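Cell division protein FtsI/penicillin binding protein 2 (Legionella pneumophila subsp. pneumophila ATCC 43290, PDB 4ZTK) probably cross-links peptidoglycan stem peptides during septum formation, as the D,D-transpeptidase domain of an FtsI-type penicillin-binding protein. Local coordinates at residues Phe85-Ala89 with Lys154-Phe160; Leu127-Ala132 with Met225-Ala229; Lys258-Ala264 with Leu276-Glu282. One frame throughout, in Å; residues are numbered along the deposited sequence.

Overall arrangement
Two of the three contacts join helices and the third joins strands, so together they sample the two-part architecture of the transpeptidase domain. Contacts 1 and 2 have centres about 17 Å apart and meet directly where Ala-87 CB of helix 83-92 packs 4.1 Å from Ile-131 CD1. Contact 3 lies in the antiparallel sheet, its nearest atoms about 7 Å from contact 1 and about 6 Å from contact 2. Ser-80 and Lys-83, at the start of helix 83-92, and Lys-248, on strand 246-253, fit the SxxK and K(T/S)G motifs and probably mark the active site; Ile-131 touches Lys-83. A bound NHE molecule, probably from the crystallisation liquor, lies about 4 Å from the Tyr-259 side chain.

Contact 1. Residues Phe85-Ala89 with Lys154-Phe160; sequences FIAAA and KLTEFGF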
loop_
_atom_site.group_PDB
_atom_site.type_symbol
_atom_site.label_atom_id
_atom_site.label_comp_id
_atom_site.label_asym_id
_atom_site.label_seq_id
_atom_site.Cartn_x
_atom_site.Cartn_y
_atom_site.Cartn_z
ATOM N N PHE A 85 -8.898 -0.891 2.768
ATOM C CA PHE A 85 -9.374 -0.543 4.107
ATOM C C PHE A 85 -10.774 0.073 4.075
ATOM O O PHE A 85 -11.582 -0.158 4.980
ATOM C CB PHE A 85 -8.373 0.375 4.808
ATOM C CG PHE A 85 -6.987 -0.213 4.896
ATOM C CD1 PHE A 85 -6.649 -1.065 5.936
ATOM C CD2 PHE A 85 -6.035 0.068 3.928
ATOM C CE1 PHE A 85 -5.375 -1.619 6.017
ATOM C CE2 PHE A 85 -4.759 -0.482 4.000
ATOM C CZ PHE A 85 -4.431 -1.330 5.053
ATOM N N ILE A 86 -11.054 0.854 3.033
ATOM C CA ILE A 86 -12.403 1.362 2.803
ATOM C C ILE A 86 -13.358 0.186 2.653
ATOM O O ILE A 86 -14.412 0.145 3.279
ATOM C CB ILE A 86 -12.479 2.226 1.527
ATOM C CG1 ILE A 86 -11.669 3.511 1.688
ATOM C CG2 ILE A 86 -13.925 2.556 1.181
ATOM C CD1 ILE A 86 -12.220 4.460 2.729
ATOM N N ALA A 87 -12.969 -0.777 1.824
ATOM C CA ALA A 87 -13.775 -1.973 1.602
ATOM C C ALA A 87 -13.962 -2.769 2.889
ATOM O O ALA A 87 -15.060 -3.246 3.172
ATOM C CB ALA A 87 -13.149 -2.847 0.527
ATOM N N ALA A 88 -12.886 -2.916 3.657
ATOM C CA ALA A 88 -12.923 -3.668 4.908
ATOM C C ALA A 88 -13.911 -3.051 5.884
ATOM O O ALA A 88 -14.722 -3.755 6.486
ATOM C CB ALA A 88 -11.536 -3.731 5.534
ATOM N N ALA A 89 -13.838 -1.732 6.033
ATOM C CA ALA A 89 -14.738 -1.010 6.926
ATOM C C ALA A 89 -16.194 -1.212 6.520
ATOM O O ALA A 89 -17.061 -1.416 7.370
ATOM C CB ALA A 89 -14.391 0.471 6.938
ATOM N N LYS A 154 -13.105 3.197 11.690
ATOM C CA LYS A 154 -12.439 1.966 11.288
ATOM C C LYS A 154 -11.069 2.231 10.666
ATOM O O LYS A 154 -10.119 1.494 10.925
ATOM C CB LYS A 154 -13.325 1.124 10.363
ATOM C CG LYS A 154 -12.753 -0.257 10.048
ATOM C CD LYS A 154 -12.516 -1.073 11.314
ATOM C CE LYS A 154 -13.811 -1.326 12.064
ATOM N NZ LYS A 154 -13.555 -1.975 13.378
ATOM N N LEU A 155 -10.953 3.285 9.863
ATOM C CA LEU A 155 -9.656 3.605 9.266
ATOM C C LEU A 155 -8.665 4.098 10.324
ATOM O O LEU A 155 -7.461 3.848 10.222
ATOM C CB LEU A 155 -9.786 4.612 8.122
ATOM C CG LEU A 155 -9.780 3.965 6.731
ATOM C CD1 LEU A 155 -10.958 3.012 6.563
ATOM C CD2 LEU A 155 -9.771 5.018 5.632
ATOM N N THR A 156 -9.177 4.784 11.341
ATOM C CA THR A 156 -8.343 5.214 12.455
ATOM C C THR A 156 -7.789 3.988 13.174
ATOM O O THR A 156 -6.607 3.932 13.508
ATOM C CB THR A 156 -9.127 6.117 13.436
ATOM O OG1 THR A 156 -9.385 7.379 12.808
ATOM C CG2 THR A 156 -8.333 6.354 14.730
ATOM N N GLU A 157 -8.649 2.999 13.381
ATOM C CA GLU A 157 -8.234 1.744 13.996
ATOM C C GLU A 157 -7.188 0.985 13.179
ATOM O O GLU A 157 -6.412 0.209 13.735
ATOM C CB GLU A 157 -9.449 0.856 14.262
ATOM C CG GLU A 157 -10.323 1.366 15.395
ATOM C CD GLU A 157 -11.557 0.513 15.616
ATOM O OE1 GLU A 157 -12.395 0.889 16.463
ATOM O OE2 GLU A 157 -11.691 -0.531 14.945
ATOM N N PHE A 158 -7.178 1.194 11.864
ATOM C CA PHE A 158 -6.161 0.599 11.000
ATOM C C PHE A 158 -4.837 1.370 11.018
ATOM O O PHE A 158 -3.872 0.968 10.361
ATOM C CB PHE A 158 -6.655 0.499 9.552
ATOM C CG PHE A 158 -7.430 -0.756 9.260
ATOM C CD1 PHE A 158 -6.802 -1.990 9.268
ATOM C CD2 PHE A 158 -8.782 -0.695 8.952
ATOM C CE1 PHE A 158 -7.509 -3.149 8.988
ATOM C CE2 PHE A 158 -9.500 -1.851 8.670
ATOM C CZ PHE A 158 -8.862 -3.080 8.692
ATOM N N GLY A 159 -4.803 2.485 11.744
ATOM C CA GLY A 159 -3.584 3.263 11.871
ATOM C C GLY A 159 -3.533 4.480 10.964
ATOM O O GLY A 159 -2.482 5.104 10.822
ATOM N N PHE A 160 -4.661 4.824 10.347
ATOM C CA PHE A 160 -4.714 5.996 9.482
ATOM C C PHE A 160 -5.119 7.264 10.236
ATOM O O PHE A 160 -6.006 7.245 11.090
ATOM C CB PHE A 160 -5.660 5.767 8.297
ATOM C CG PHE A 160 -5.168 4.744 7.325
ATOM C CD1 PHE A 160 -4.244 5.085 6.351
ATOM C CD2 PHE A 160 -5.616 3.434 7.389
ATOM C CE1 PHE A 160 -3.778 4.138 5.449
ATOM C CE2 PHE A 160 -5.155 2.478 6.490
ATOM C CZ PHE A 160 -4.233 2.831 5.520
#
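Phe-85 and Ala-89, one turn apart on helix 83-92, face the C-terminal end of helix 148-157. The backbones come nearer at the Ala-89 end, where its CA is 5.8 Å from Lys-154 CA, than at the other, where Phe-85 CA is 6.6 Å from Leu-155 CA. Beyond Glu-157 the second helix closes in a Schellman motif: Gly-159 adopts positive phi, and the amides of Gly-159 and Phe-160 bond back to the carbonyls of Thr-156 and Leu-155. This turn brings Phe-158 to the edge and Phe-160 to one face of a single partner, the ring of Phe-85. Its CG sits beside the backbone N (chi1 -56°), which directs the ring at the second segment. Its CD1 edge points at the face of Phe-158, 3.4 Å from CG and off-centre toward the rim, in a T-shaped pair with planes at 68°. Phe-160 reverses the roles, laying CE2 over the middle of the Phe-85 face, with 3.6 Å between CE2 and Phe-85 CG. Aliphatic groups extend the seam: Leu-155 splits its methyls, CD1 lying 3.6 Å from Phe-85 O and CD2 3.8 Å from Ile-86 CD1. Ala-89 CB rests on Lys-154 CG at 3.6 Å, while the lysine chain bends away so that NZ forms a salt bridge with Glu-157 and also bonds to Ile-213 O. Tyr-196 of helix 189-200 adds another edge-to-face pair with Phe-85. The result is an aromatic cluster in the buried helical part of the transpeptidase domain, joining the helix that follows the probable SxxK serine to a Schellman-capped neighbour.

Contact 2. Residues Leu127-Ala132 with Met225-Ala229; sequences LADAIA and MLENA
Leu-127 opens the contact by packing its CG 3.7 Å from CE of Met-225, a selenomethionine in this crystal, whose side chain lies across it at roughly a right angle. Next, Ala-128 offers backbone as well as methyl: its N is 3.6 Å from Met-225 CE, and its CB sits 4.0 Å from Met-225 CG. The selenomethionine manages all this because its chain runs fully extended beyond CG, reaching along the first turn of the partner helix. One turn on, Ile-131 meets the same side chain farther back along its length, CG1 lying 4.1 Å from SE, while its CG2 branch approaches Ala-229 CB at 4.3 Å. Ala-132 ends the walk in backbone-to-backbone contact, its CA only 3.7 Å from Ala-229 CA, an approach that two small residues make possible; Asn-228 packs beside its methyl. The helix segments cross at -48°, with axes 8.5 Å apart at their closest. Beyond the pair, Leu-127 also lies on Ala-87 and Ile-91 of helix 83-92, and Ile-131 on Lys-83 of that helix and Leu-139 of helix 136-146. Leu-226 faces strand 246-253, so helix 216-231 is wedged between helix 127-133 and the edge of the main sheet.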
loop_
_atom_site.group_PDB
_atom_site.type_symbol
_atom_site.label_atom_id
_atom_site.label_comp_id
_atom_site.label_asym_id
_atom_site.label_seq_id
_atom_site.Cartn_x
_atom_site.Cartn_y
_atom_site.Cartn_z
ATOM N N LEU A 127 -17.748 -5.602 -5.681
ATOM C CA LEU A 127 -16.765 -4.881 -4.892
ATOM C C LEU A 127 -15.379 -5.458 -5.158
ATOM O O LEU A 127 -14.396 -4.719 -5.238
ATOM C CB LEU A 127 -17.112 -4.934 -3.402
ATOM C CG LEU A 127 -16.151 -4.217 -2.451
ATOM C CD1 LEU A 127 -15.903 -2.778 -2.879
ATOM C CD2 LEU A 127 -16.690 -4.263 -1.032
ATOM N N ALA A 128 -15.312 -6.777 -5.322
ATOM C CA ALA A 128 -14.053 -7.450 -5.622
ATOM C C ALA A 128 -13.474 -6.957 -6.942
ATOM O O ALA A 128 -12.267 -6.762 -7.066
ATOM C CB ALA A 128 -14.258 -8.956 -5.665
ATOM N N ASP A 129 -14.345 -6.757 -7.926
ATOM C CA ASP A 129 -13.930 -6.266 -9.235
ATOM C C ASP A 129 -13.414 -4.838 -9.126
ATOM O O ASP A 129 -12.444 -4.463 -9.788
ATOM C CB ASP A 129 -15.103 -6.312 -10.222
ATOM C CG ASP A 129 -15.505 -7.726 -10.593
ATOM O OD1 ASP A 129 -14.630 -8.618 -10.569
ATOM O OD2 ASP A 129 -16.694 -7.944 -10.913
ATOM N N ALA A 130 -14.078 -4.045 -8.288
ATOM C CA ALA A 130 -13.721 -2.644 -8.104
ATOM C C ALA A 130 -12.361 -2.496 -7.428
ATOM O O ALA A 130 -11.607 -1.583 -7.746
ATOM C CB ALA A 130 -14.806 -1.911 -7.313
ATOM N N ILE A 131 -12.047 -3.393 -6.498
ATOM C CA ILE A 131 -10.715 -3.415 -5.891
ATOM C C ILE A 131 -9.660 -3.854 -6.914
ATOM O O ILE A 131 -8.611 -3.223 -7.048
ATOM C CB ILE A 131 -10.655 -4.349 -4.663
ATOM C CG1 ILE A 131 -11.474 -3.780 -3.497
ATOM C CG2 ILE A 131 -9.211 -4.572 -4.223
ATOM C CD1 ILE A 131 -10.898 -2.507 -2.888
ATOM N N ALA A 132 -9.954 -4.932 -7.634
ATOM C CA ALA A 132 -9.029 -5.500 -8.622
ATOM C C ALA A 132 -8.666 -4.512 -9.727
ATOM O O ALA A 132 -7.499 -4.359 -10.080
ATOM C CB ALA A 132 -9.618 -6.786 -9.231
HETATM N N MSE A 225 -9.862 -10.605 -2.087
HETATM C CA MSE A 225 -9.902 -9.458 -2.988
HETATM C C MSE A 225 -8.507 -8.979 -3.362
HETATM O O MSE A 225 -8.265 -8.589 -4.505
HETATM C CB MSE A 225 -10.699 -8.310 -2.366
HETATM C CG MSE A 225 -12.201 -8.562 -2.308
HETATM SE SE MSE A 225 -13.199 -7.001 -1.681
HETATM C CE MSE A 225 -15.005 -7.725 -1.845
ATOM N N LEU A 226 -7.591 -9.006 -2.401
ATOM C CA LEU A 226 -6.215 -8.598 -2.663
ATOM C C LEU A 226 -5.444 -9.611 -3.518
ATOM O O LEU A 226 -4.579 -9.229 -4.301
ATOM C CB LEU A 226 -5.480 -8.338 -1.357
ATOM C CG LEU A 226 -5.874 -7.035 -0.671
ATOM C CD1 LEU A 226 -5.155 -6.900 0.662
ATOM C CD2 LEU A 226 -5.553 -5.860 -1.581
ATOM N N GLU A 227 -5.746 -10.896 -3.355
ATOM C CA GLU A 227 -5.163 -11.929 -4.213
ATOM C C GLU A 227 -5.682 -11.781 -5.636
ATOM O O GLU A 227 -4.935 -11.923 -6.608
ATOM C CB GLU A 227 -5.516 -13.329 -3.707
ATOM C CG GLU A 227 -4.727 -13.789 -2.510
ATOM C CD GLU A 227 -4.942 -15.265 -2.211
ATOM O OE1 GLU A 227 -5.306 -15.595 -1.061
ATOM O OE2 GLU A 227 -4.744 -16.096 -3.124
ATOM N N ASN A 228 -6.977 -11.506 -5.745
ATOM C CA ASN A 228 -7.619 -11.327 -7.034
ATOM C C ASN A 228 -7.153 -10.058 -7.731
ATOM O O ASN A 228 -7.064 -10.011 -8.959
ATOM C CB ASN A 228 -9.136 -11.307 -6.868
ATOM C CG ASN A 228 -9.859 -11.287 -8.192
ATOM O OD1 ASN A 228 -9.748 -12.223 -8.982
ATOM N ND2 ASN A 228 -10.611 -10.220 -8.441
ATOM N N ALA A 229 -6.854 -9.028 -6.944
ATOM C CA ALA A 229 -6.305 -7.784 -7.487
ATOM C C ALA A 229 -4.948 -8.015 -8.155
ATOM O O ALA A 229 -4.545 -7.262 -9.040
ATOM C CB ALA A 229 -6.179 -6.737 -6.392
#

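Contact 3. Residues Lys258-Ala264 with Leu276-Glu282; sequences KYLALFA and LLVVIEE
Leu-262 and Val-279 face each other as a non-hydrogen-bonded pair of two antiparallel strands, their side chains side by side on the same surface of the sheet. Leu-262 can be followed outward atom by atom. CB stands 4.1 Å from Val-278 O, still at backbone level. CG, set beside the backbone N (chi1 -57°), comes 3.9 Å from Val-279 CG2, and the CD2 branch stays on that same methyl at 4.0 Å. CD1 instead turns back along its own strand and lies 3.9 Å from Leu-260 CB. The same surface carries Ala-264, whose CB is 3.7 Å from Leu-277 CD1, and Leu-260, whose CD2 lies against the aliphatic part of Glu-281. The extended Glu-281 chain takes its carboxylate onward to a salt bridge with Arg-74 and a hydrogen bond with Ser-43. Between these pairs, Ala-261 with Ile-280 and Phe-263 with Val-278 are joined by reciprocal N-H...O bonds, their side chains on the reverse surface. The ladder ends with Glu-282 N bonded to Tyr-259 O at 2.7 Å, a nearly straight bond at 171°; Glu-282 itself has already left strand geometry for positive phi. CA-H...O contacts fill the gaps, such as Val-279 CA to Ala-261 O at 3.3 Å. Helix 189-200 packs on the Ala-264 and Leu-277 surface, and helix 295-310 on that of Phe-263 and Val-278. This is a beta hairpin in the five-stranded antiparallel sheet of the penicillin-binding protein and beta-lactamase fold, with strand 259-267 bonded next to strand 246-253, which carries the probable K(T/S)G motif.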
loop_
_atom_site.group_PDB
_atom_site.type_symbol
_atom_site.label_atom_id
_atom_site.label_comp_id
_atom_site.label_asym_id
_atom_site.label_seq_id
_atom_site.Cartn_x
_atom_site.Cartn_y
_atom_site.Cartn_z
ATOM N N LYS A 258 3.876 15.377 -10.819
ATOM C CA LYS A 258 4.806 14.565 -10.038
ATOM C C LYS A 258 4.139 13.266 -9.585
ATOM O O LYS A 258 3.189 13.283 -8.802
ATOM C CB LYS A 258 5.334 15.354 -8.834
ATOM C CG LYS A 258 6.570 16.217 -9.111
ATOM C CD LYS A 258 6.329 17.255 -10.198
ATOM C CE LYS A 258 7.534 18.161 -10.398
ATOM N NZ LYS A 258 7.699 19.129 -9.281
ATOM N N TYR A 259 4.647 12.143 -10.081
ATOM C CA TYR A 259 4.021 10.846 -9.854
ATOM C C TYR A 259 4.676 10.018 -8.755
ATOM O O TYR A 259 5.897 9.847 -8.727
ATOM C CB TYR A 259 4.033 10.028 -11.143
ATOM C CG TYR A 259 2.935 10.378 -12.115
ATOM C CD1 TYR A 259 2.886 11.625 -12.723
ATOM C CD2 TYR A 259 1.954 9.452 -12.438
ATOM C CE1 TYR A 259 1.883 11.944 -13.621
ATOM C CE2 TYR A 259 0.951 9.758 -13.335
ATOM C CZ TYR A 259 0.918 11.005 -13.923
ATOM O OH TYR A 259 -0.086 11.307 -14.813
ATOM N N LEU A 260 3.852 9.498 -7.855
ATOM C CA LEU A 260 4.280 8.428 -6.963
ATOM C C LEU A 260 3.635 7.139 -7.450
ATOM O O LEU A 260 2.420 7.083 -7.655
ATOM C CB LEU A 260 3.860 8.703 -5.514
ATOM C CG LEU A 260 4.457 9.921 -4.802
ATOM C CD1 LEU A 260 3.964 9.988 -3.361
ATOM C CD2 LEU A 260 5.977 9.881 -4.842
ATOM N N ALA A 261 4.450 6.113 -7.652
ATOM C CA ALA A 261 3.947 4.800 -8.033
ATOM C C ALA A 261 4.116 3.839 -6.859
ATOM O O ALA A 261 5.229 3.620 -6.381
ATOM C CB ALA A 261 4.682 4.291 -9.260
ATOM N N LEU A 262 3.009 3.266 -6.404
ATOM C CA LEU A 262 3.002 2.504 -5.162
ATOM C C LEU A 262 2.520 1.081 -5.352
ATOM O O LEU A 262 1.657 0.819 -6.185
ATOM C CB LEU A 262 2.086 3.174 -4.129
ATOM C CG LEU A 262 2.314 4.622 -3.704
ATOM C CD1 LEU A 262 1.686 5.581 -4.706
ATOM C CD2 LEU A 262 1.749 4.850 -2.307
ATOM N N PHE A 263 3.064 0.166 -4.553
ATOM C CA PHE A 263 2.492 -1.167 -4.435
ATOM C C PHE A 263 2.703 -1.697 -3.028
ATOM O O PHE A 263 3.823 -1.741 -2.533
ATOM C CB PHE A 263 3.069 -2.139 -5.465
ATOM C CG PHE A 263 2.306 -3.436 -5.563
ATOM C CD1 PHE A 263 1.096 -3.495 -6.232
ATOM C CD2 PHE A 263 2.798 -4.593 -4.983
ATOM C CE1 PHE A 263 0.389 -4.688 -6.326
ATOM C CE2 PHE A 263 2.102 -5.792 -5.077
ATOM C CZ PHE A 263 0.894 -5.839 -5.746
ATOM N N ALA A 264 1.609 -2.089 -2.391
ATOM C CA ALA A 264 1.642 -2.576 -1.024
ATOM C C ALA A 264 1.026 -3.959 -0.993
ATOM O O ALA A 264 -0.001 -4.195 -1.617
ATOM C CB ALA A 264 0.867 -1.638 -0.114
ATOM N N LEU A 276 5.295 -6.015 2.364
ATOM C CA LEU A 276 6.176 -5.182 1.555
ATOM C C LEU A 276 5.450 -3.951 1.048
ATOM O O LEU A 276 4.264 -4.008 0.730
ATOM C CB LEU A 276 6.719 -5.954 0.348
ATOM C CG LEU A 276 7.427 -7.294 0.540
ATOM C CD1 LEU A 276 6.429 -8.432 0.694
ATOM C CD2 LEU A 276 8.344 -7.548 -0.634
ATOM N N LEU A 277 6.186 -2.849 0.961
ATOM C CA LEU A 277 5.692 -1.609 0.385
ATOM C C LEU A 277 6.781 -1.043 -0.510
ATOM O O LEU A 277 7.936 -0.895 -0.088
ATOM C CB LEU A 277 5.330 -0.609 1.483
ATOM C CG LEU A 277 4.908 0.795 1.032
ATOM C CD1 LEU A 277 3.754 0.732 0.037
ATOM C CD2 LEU A 277 4.524 1.661 2.232
ATOM N N VAL A 278 6.418 -0.749 -1.752
ATOM C CA VAL A 278 7.343 -0.164 -2.713
ATOM C C VAL A 278 6.779 1.162 -3.198
ATOM O O VAL A 278 5.612 1.239 -3.590
ATOM C CB VAL A 278 7.539 -1.081 -3.940
ATOM C CG1 VAL A 278 8.397 -0.394 -4.983
ATOM C CG2 VAL A 278 8.156 -2.410 -3.530
ATOM N N VAL A 279 7.597 2.207 -3.164
ATOM C CA VAL A 279 7.192 3.498 -3.704
ATOM C C VAL A 279 8.288 4.056 -4.597
ATOM O O VAL A 279 9.446 4.151 -4.189
ATOM C CB VAL A 279 6.858 4.520 -2.589
ATOM C CG1 VAL A 279 6.573 5.896 -3.189
ATOM C CG2 VAL A 279 5.671 4.043 -1.778
ATOM N N ILE A 280 7.916 4.404 -5.822
ATOM C CA ILE A 280 8.842 4.989 -6.782
ATOM C C ILE A 280 8.375 6.409 -7.042
ATOM O O ILE A 280 7.178 6.639 -7.216
ATOM C CB ILE A 280 8.817 4.229 -8.129
ATOM C CG1 ILE A 280 9.004 2.722 -7.920
ATOM C CG2 ILE A 280 9.851 4.803 -9.092
ATOM C CD1 ILE A 280 10.321 2.336 -7.269
ATOM N N GLU A 281 9.301 7.361 -7.076
ATOM C CA GLU A 281 8.929 8.757 -7.294
ATOM C C GLU A 281 9.410 9.291 -8.639
ATOM O O GLU A 281 10.606 9.316 -8.911
ATOM C CB GLU A 281 9.460 9.640 -6.165
ATOM C CG GLU A 281 9.119 11.108 -6.325
ATOM C CD GLU A 281 9.774 11.975 -5.265
ATOM O OE1 GLU A 281 9.282 13.100 -5.040
ATOM O OE2 GLU A 281 10.779 11.534 -4.660
ATOM N N GLU A 282 8.462 9.724 -9.467
ATOM C CA GLU A 282 8.753 10.259 -10.792
ATOM C C GLU A 282 9.517 9.269 -11.656
ATOM O O GLU A 282 10.419 9.650 -12.397
ATOM C CB GLU A 282 9.520 11.578 -10.701
ATOM C CG GLU A 282 8.722 12.713 -10.090
ATOM C CD GLU A 282 9.517 14.000 -10.012
ATOM O OE1 GLU A 282 10.269 14.292 -10.968
ATOM O OE2 GLU A 282 9.397 14.713 -8.992
#